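Local coordinates for protein nonaheme cytochrome c (Desulfovibrio desulfuricans, PDB 1DUW) that probably carries electrons between redox partners, such as a hydrogenase system, through a chain of covalently bound c-type hemes, at residues Q141-Q144 with G145-K149; G148-P152 with D153-A157. All coordinates share one frame; numbering follows the deposited sequence.

Contact 1: Q141-Q144 with G145-K149; sequences QMQQ and GIKGK
The Q143 amide has I146 CD1 over one face, 4.1 Å from NE2, in the last turn of helix 139-146, which a Schellman motif closes. At the amide's edges the polar atoms part company: NE2 donates to N24 O, while OE1 accepts from a water tilted out of the amide plane, away from the I146 side. That water lies 2.6 Å from K147 NZ and so links lysine and glutamine, whose NZ and OE1 are too distant to bond directly. The bend at the second torsion (chi2 -60°) lays the Q143 amide alongside the isoleucine, with CD1 facing its NE2 end.

The backbone gives a worked example of how a helix ends. The amides of G145, I146 and K147 still point back four residues, K147 N to Q143 O at 3.1 Å. G148 then takes a positive phi (67°), and the chain reverses: G148 N bonds to G145 O, and K149 N reaches back five residues to Q144 O, a Schellman return bond whose modelled length, 2.5 Å, is doubtfully short. On the buried side M142, packed against A29, P32 and M137 with its side chain about 6 Å from a heme c, crosses I146 obliquely, its CG 4.0 Å from I146 CD1.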
ATOM      1  N   GLN A 141     -21.694  13.809  15.104  1.00 28.91           N
ATOM      2  CA  GLN A 141     -20.522  14.441  14.478  1.00 26.90           C
ATOM      3  C   GLN A 141     -20.405  13.980  13.033  1.00 29.14           C
ATOM      4  O   GLN A 141     -20.067  14.716  12.092  1.00 27.39           O
ATOM      5  CB  GLN A 141     -19.285  14.112  15.294  1.00 28.90           C
ATOM      6  CG  GLN A 141     -19.314  14.656  16.726  1.00 27.40           C
ATOM      7  CD  GLN A 141     -18.023  14.291  17.430  1.00 29.28           C
ATOM      8  OE1 GLN A 141     -17.342  15.152  17.997  1.00 43.57           O
ATOM      9  NE2 GLN A 141     -17.660  13.017  17.378  1.00 25.36           N
ATOM     10  N   MET A 142     -20.732  12.684  12.854  1.00 28.02           N
ATOM     11  CA  MET A 142     -20.695  12.148  11.497  1.00 24.76           C
ATOM     12  C   MET A 142     -21.695  12.923  10.649  1.00 24.81           C
ATOM     13  O   MET A 142     -21.404  13.353   9.537  1.00 25.72           O
ATOM     14  CB  MET A 142     -21.032  10.659  11.464  1.00 24.55           C
ATOM     15  CG  MET A 142     -21.260  10.167  10.035  1.00 23.71           C
ATOM     16  SD  MET A 142     -19.708  10.069   9.132  1.00 28.90           S
ATOM     17  CE  MET A 142     -20.101   8.923   7.821  1.00 28.59           C
ATOM     18  N   GLN A 143     -22.901  13.102  11.196  1.00 26.47           N
ATOM     19  CA  GLN A 143     -23.918  13.854  10.464  1.00 27.77           C
ATOM     20  C   GLN A 143     -23.428  15.262  10.123  1.00 25.65           C
ATOM     21  O   GLN A 143     -23.546  15.673   8.968  1.00 23.27           O
ATOM     22  CB  GLN A 143     -25.216  13.915  11.274  1.00 29.67           C
ATOM     23  CG  GLN A 143     -25.969  12.585  11.295  1.00 30.22           C
ATOM     24  CD  GLN A 143     -26.350  12.133   9.894  1.00 30.75           C
ATOM     25  OE1 GLN A 143     -27.010  12.846   9.138  1.00 28.76           O
ATOM     26  NE2 GLN A 143     -25.921  10.933   9.523  1.00 31.42           N
ATOM     27  N   GLN A 144     -22.876  16.003  11.078  1.00 25.58           N
ATOM     28  CA  GLN A 144     -22.379  17.369  10.866  1.00 25.56           C
ATOM     29  C   GLN A 144     -21.220  17.402   9.879  1.00 24.71           C
ATOM     30  O   GLN A 144     -21.140  18.259   8.999  1.00 23.27           O
ATOM     31  CB  GLN A 144     -22.003  17.997  12.205  1.00 30.04           C
ATOM     32  CG  GLN A 144     -23.134  18.291  13.174  1.00 35.23           C
ATOM     33  CD  GLN A 144     -22.643  18.914  14.471  1.00 43.93           C
ATOM     34  OE1 GLN A 144     -21.781  18.385  15.179  1.00 55.57           O
ATOM     35  NE2 GLN A 144     -23.183  20.081  14.809  1.00 54.40           N
ATOM     36  N   GLY A 145     -20.292  16.449   9.976  1.00 25.94           N
ATOM     37  CA  GLY A 145     -19.197  16.440   9.004  1.00 25.16           C
ATOM     38  C   GLY A 145     -19.741  16.225   7.605  1.00 26.29           C
ATOM     39  O   GLY A 145     -19.328  16.851   6.628  1.00 24.40           O
ATOM     40  N   ILE A 146     -20.708  15.310   7.489  1.00 23.65           N
ATOM     41  CA  ILE A 146     -21.302  15.067   6.177  1.00 24.20           C
ATOM     42  C   ILE A 146     -21.885  16.361   5.626  1.00 25.19           C
ATOM     43  O   ILE A 146     -21.772  16.705   4.458  1.00 32.55           O
ATOM     44  CB  ILE A 146     -22.405  13.990   6.243  1.00 27.92           C
ATOM     45  CG1 ILE A 146     -21.921  12.553   6.444  1.00 29.74           C
ATOM     46  CG2 ILE A 146     -23.275  14.082   4.988  1.00 32.34           C
ATOM     47  CD1 ILE A 146     -23.008  11.506   6.658  1.00 23.41           C
ATOM     48  N   LYS A 147     -22.535  17.137   6.486  1.00 28.45           N
ATOM     49  CA  LYS A 147     -23.137  18.387   6.061  1.00 30.54           C
ATOM     50  C   LYS A 147     -22.124  19.528   6.014  1.00 35.73           C
ATOM     51  O   LYS A 147     -22.503  20.667   5.748  1.00 36.72           O
ATOM     52  CB  LYS A 147     -24.263  18.789   7.023  1.00 32.45           C
ATOM     53  CG  LYS A 147     -25.449  17.844   7.038  1.00 33.64           C
ATOM     54  CD  LYS A 147     -26.176  17.852   8.373  1.00 34.03           C
ATOM     55  CE  LYS A 147     -27.546  17.190   8.244  1.00 35.81           C
ATOM     56  NZ  LYS A 147     -28.108  16.869   9.590  1.00 43.98           N
ATOM     57  N   GLY A 148     -20.859  19.218   6.287  1.00 33.88           N
ATOM     58  CA  GLY A 148     -19.863  20.286   6.280  1.00 31.34           C
ATOM     59  C   GLY A 148     -20.142  21.232   7.432  1.00 31.83           C
ATOM     60  O   GLY A 148     -19.814  22.422   7.427  1.00 38.03           O
ATOM     61  N   LYS A 149     -20.783  20.728   8.492  1.00 28.50           N
ATOM     62  CA  LYS A 149     -21.058  21.668   9.579  1.00 25.70           C
ATOM     63  C   LYS A 149     -20.348  21.289  10.853  1.00 26.18           C
ATOM     64  O   LYS A 149     -20.665  21.833  11.909  1.00 33.02           O
ATOM     65  CB  LYS A 149     -22.576  21.756   9.802  1.00 40.58           C
ATOM     66  CG  LYS A 149     -23.325  21.888   8.477  1.00 42.32           C
ATOM     67  CD  LYS A 149     -24.010  23.231   8.371  1.00 46.56           C
ATOM     68  CE  LYS A 149     -23.782  23.906   7.027  1.00 49.14           C
ATOM     69  NZ  LYS A 149     -24.352  25.287   7.043  1.00 55.07           N
TER
HETATM   70  O   HOH W   1     -29.429  14.671   9.923  1.00 39.67           O

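Contact 2: G148-P152 with D153-A157; sequences GKLPP and DQNEA
P152, L150 and Q154 bury the most surface where the loop after G148 runs into helix 152-165, with P151 as the N-cap. P152 fills the first helical position, where a missing N-H forfeits no helical bond, since the amides of the first turn have no carbonyl of an earlier helical residue to reach. Its own carbonyl joins the helical pattern: E156 N meets P152 O at 2.9 Å in an almost straight bond (175°). P151 O, one residue earlier, takes N155 N at 3.0 Å and, weakly, Q154 N.

L150 approaches from the loop and crosses the Q154 side chain at about a right angle, its CD1 3.5 Å from Q154 NE2. With CG anti to the backbone N (chi1 -176°), the leucine spreads its two methyls over the helix start, CD1 on Q154 and CD2 against N155, while F17, Q141 and Q144 border it too. Q154 itself runs extended beside the P151 ring, pointing the same way, and brings OE1 to 3.7 Å from P151 CG. The proline ring and L150 CD1 thus share one face of the Q154 amide, the ring toward OE1 and the methyl under NE2.

N155 ties this surface corner to strand 14-16: its OD1 accepts from V15 N, and its ND2 donates to a water, 2.8 Å away, that in turn donates to L150 O.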
ATOM      1  N   GLY A 148     -20.859  19.218   6.287  1.00 33.88           N
ATOM      2  CA  GLY A 148     -19.863  20.286   6.280  1.00 31.34           C
ATOM      3  C   GLY A 148     -20.142  21.232   7.432  1.00 31.83           C
ATOM      4  O   GLY A 148     -19.814  22.422   7.427  1.00 38.03           O
ATOM      5  N   LYS A 149     -20.783  20.728   8.492  1.00 28.50           N
ATOM      6  CA  LYS A 149     -21.058  21.668   9.579  1.00 25.70           C
ATOM      7  C   LYS A 149     -20.348  21.289  10.853  1.00 26.18           C
ATOM      8  O   LYS A 149     -20.665  21.833  11.909  1.00 33.02           O
ATOM      9  CB  LYS A 149     -22.576  21.756   9.802  1.00 40.58           C
ATOM     10  CG  LYS A 149     -23.325  21.888   8.477  1.00 42.32           C
ATOM     11  CD  LYS A 149     -24.010  23.231   8.371  1.00 46.56           C
ATOM     12  CE  LYS A 149     -23.782  23.906   7.027  1.00 49.14           C
ATOM     13  NZ  LYS A 149     -24.352  25.287   7.043  1.00 55.07           N
ATOM     14  N   LEU A 150     -19.392  20.364  10.788  1.00 26.61           N
ATOM     15  CA  LEU A 150     -18.684  20.027  12.024  1.00 26.12           C
ATOM     16  C   LEU A 150     -17.712  21.159  12.352  1.00 29.15           C
ATOM     17  O   LEU A 150     -16.967  21.570  11.450  1.00 31.10           O
ATOM     18  CB  LEU A 150     -17.962  18.696  11.853  1.00 24.23           C
ATOM     19  CG  LEU A 150     -17.243  18.145  13.082  1.00 23.37           C
ATOM     20  CD1 LEU A 150     -18.245  17.722  14.135  1.00 28.83           C
ATOM     21  CD2 LEU A 150     -16.337  16.984  12.704  1.00 28.43           C
ATOM     22  N   PRO A 151     -17.691  21.697  13.565  1.00 32.15           N
ATOM     23  CA  PRO A 151     -16.764  22.774  13.920  1.00 33.09           C
ATOM     24  C   PRO A 151     -15.305  22.334  13.772  1.00 36.07           C
ATOM     25  O   PRO A 151     -14.953  21.218  14.167  1.00 36.75           O
ATOM     26  CB  PRO A 151     -17.032  23.045  15.395  1.00 33.41           C
ATOM     27  CG  PRO A 151     -18.365  22.460  15.672  1.00 34.08           C
ATOM     28  CD  PRO A 151     -18.557  21.337  14.698  1.00 34.69           C
ATOM     29  N   PRO A 152     -14.500  23.239  13.225  1.00 36.52           N
ATOM     30  CA  PRO A 152     -13.076  22.975  12.994  1.00 34.79           C
ATOM     31  C   PRO A 152     -12.424  22.406  14.239  1.00 33.60           C
ATOM     32  O   PRO A 152     -11.642  21.462  14.168  1.00 32.16           O
ATOM     33  CB  PRO A 152     -12.505  24.356  12.690  1.00 34.66           C
ATOM     34  CG  PRO A 152     -13.649  25.125  12.127  1.00 34.44           C
ATOM     35  CD  PRO A 152     -14.883  24.600  12.804  1.00 35.61           C
ATOM     36  N   ASP A 153     -12.754  22.964  15.404  1.00 34.75           N
ATOM     37  CA  ASP A 153     -12.115  22.413  16.607  1.00 34.61           C
ATOM     38  C   ASP A 153     -12.508  20.953  16.811  1.00 33.18           C
ATOM     39  O   ASP A 153     -11.633  20.184  17.237  1.00 30.39           O
ATOM     40  CB  ASP A 153     -12.386  23.264  17.840  1.00 36.96           C
ATOM     41  CG  ASP A 153     -13.809  23.502  18.272  1.00 41.53           C
ATOM     42  OD1 ASP A 153     -14.786  23.137  17.580  1.00 37.64           O
ATOM     43  OD2 ASP A 153     -13.977  24.090  19.377  1.00 51.20           O
ATOM     44  N   GLN A 154     -13.749  20.541  16.536  1.00 31.96           N
ATOM     45  CA  GLN A 154     -14.093  19.124  16.759  1.00 28.82           C
ATOM     46  C   GLN A 154     -13.402  18.226  15.747  1.00 28.22           C
ATOM     47  O   GLN A 154     -12.936  17.128  16.052  1.00 28.96           O
ATOM     48  CB  GLN A 154     -15.609  18.962  16.729  1.00 27.83           C
ATOM     49  CG  GLN A 154     -16.292  19.623  17.922  1.00 28.83           C
ATOM     50  CD  GLN A 154     -17.753  19.223  18.019  1.00 33.67           C
ATOM     51  OE1 GLN A 154     -18.610  19.999  18.447  1.00 42.63           O
ATOM     52  NE2 GLN A 154     -18.060  17.999  17.611  1.00 28.49           N
ATOM     53  N   ASN A 155     -13.305  18.713  14.514  1.00 27.30           N
ATOM     54  CA  ASN A 155     -12.611  18.001  13.449  1.00 28.00           C
ATOM     55  C   ASN A 155     -11.156  17.762  13.844  1.00 30.27           C
ATOM     56  O   ASN A 155     -10.675  16.626  13.869  1.00 30.27           O
ATOM     57  CB  ASN A 155     -12.697  18.806  12.160  1.00 25.55           C
ATOM     58  CG  ASN A 155     -12.195  18.025  10.964  1.00 26.85           C
ATOM     59  OD1 ASN A 155     -11.085  17.494  10.996  1.00 31.58           O
ATOM     60  ND2 ASN A 155     -13.035  17.958   9.942  1.00 22.73           N
ATOM     61  N   GLU A 156     -10.447  18.842  14.175  1.00 31.27           N
ATOM     62  CA  GLU A 156      -9.052  18.786  14.603  1.00 32.44           C
ATOM     63  C   GLU A 156      -8.873  17.822  15.764  1.00 27.47           C
ATOM     64  O   GLU A 156      -7.944  17.031  15.834  1.00 30.78           O
ATOM     65  CB  GLU A 156      -8.541  20.162  15.049  1.00 39.47           C
ATOM     66  CG  GLU A 156      -7.141  20.114  15.639  1.00 49.62           C
ATOM     67  CD  GLU A 156      -7.108  20.228  17.151  1.00 58.25           C
ATOM     68  OE1 GLU A 156      -6.044  19.921  17.741  1.00 67.19           O
ATOM     69  OE2 GLU A 156      -8.146  20.610  17.735  1.00 69.37           O
ATOM     70  N   ALA A 157      -9.791  17.906  16.726  1.00 25.25           N
ATOM     71  CA  ALA A 157      -9.705  17.026  17.882  1.00 25.45           C
ATOM     72  C   ALA A 157      -9.921  15.574  17.471  1.00 27.50           C
ATOM     73  O   ALA A 157      -9.247  14.679  17.993  1.00 31.50           O
ATOM     74  CB  ALA A 157     -10.717  17.468  18.928  1.00 27.84           C
TER
HETATM   75  O   HOH W   2     -15.033  19.942   9.869  0.50 20.52           O

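In the fold
Together the contacts illustrate how one helix is ended and the next begun within a few residues. Contact 1 is partly buried and closes helix 139-146; contact 2 lies at the surface and opens helix 152-165; they share G148 and K149, and their centres are about 9 Å apart. The first ends in a glycine of positive phi and backbone bonds reaching back into the last turn; the second starts from two prolines, the carbonyl of P151 at the N-cap accepting the first helical bond. Their apolar sides differ: M142 and I146 are buried, M142 near a heme c, whereas L150 bridges the two elements, its CD1 3.9 Å from Q141 CB and its CB 3.7 Å from G145 N.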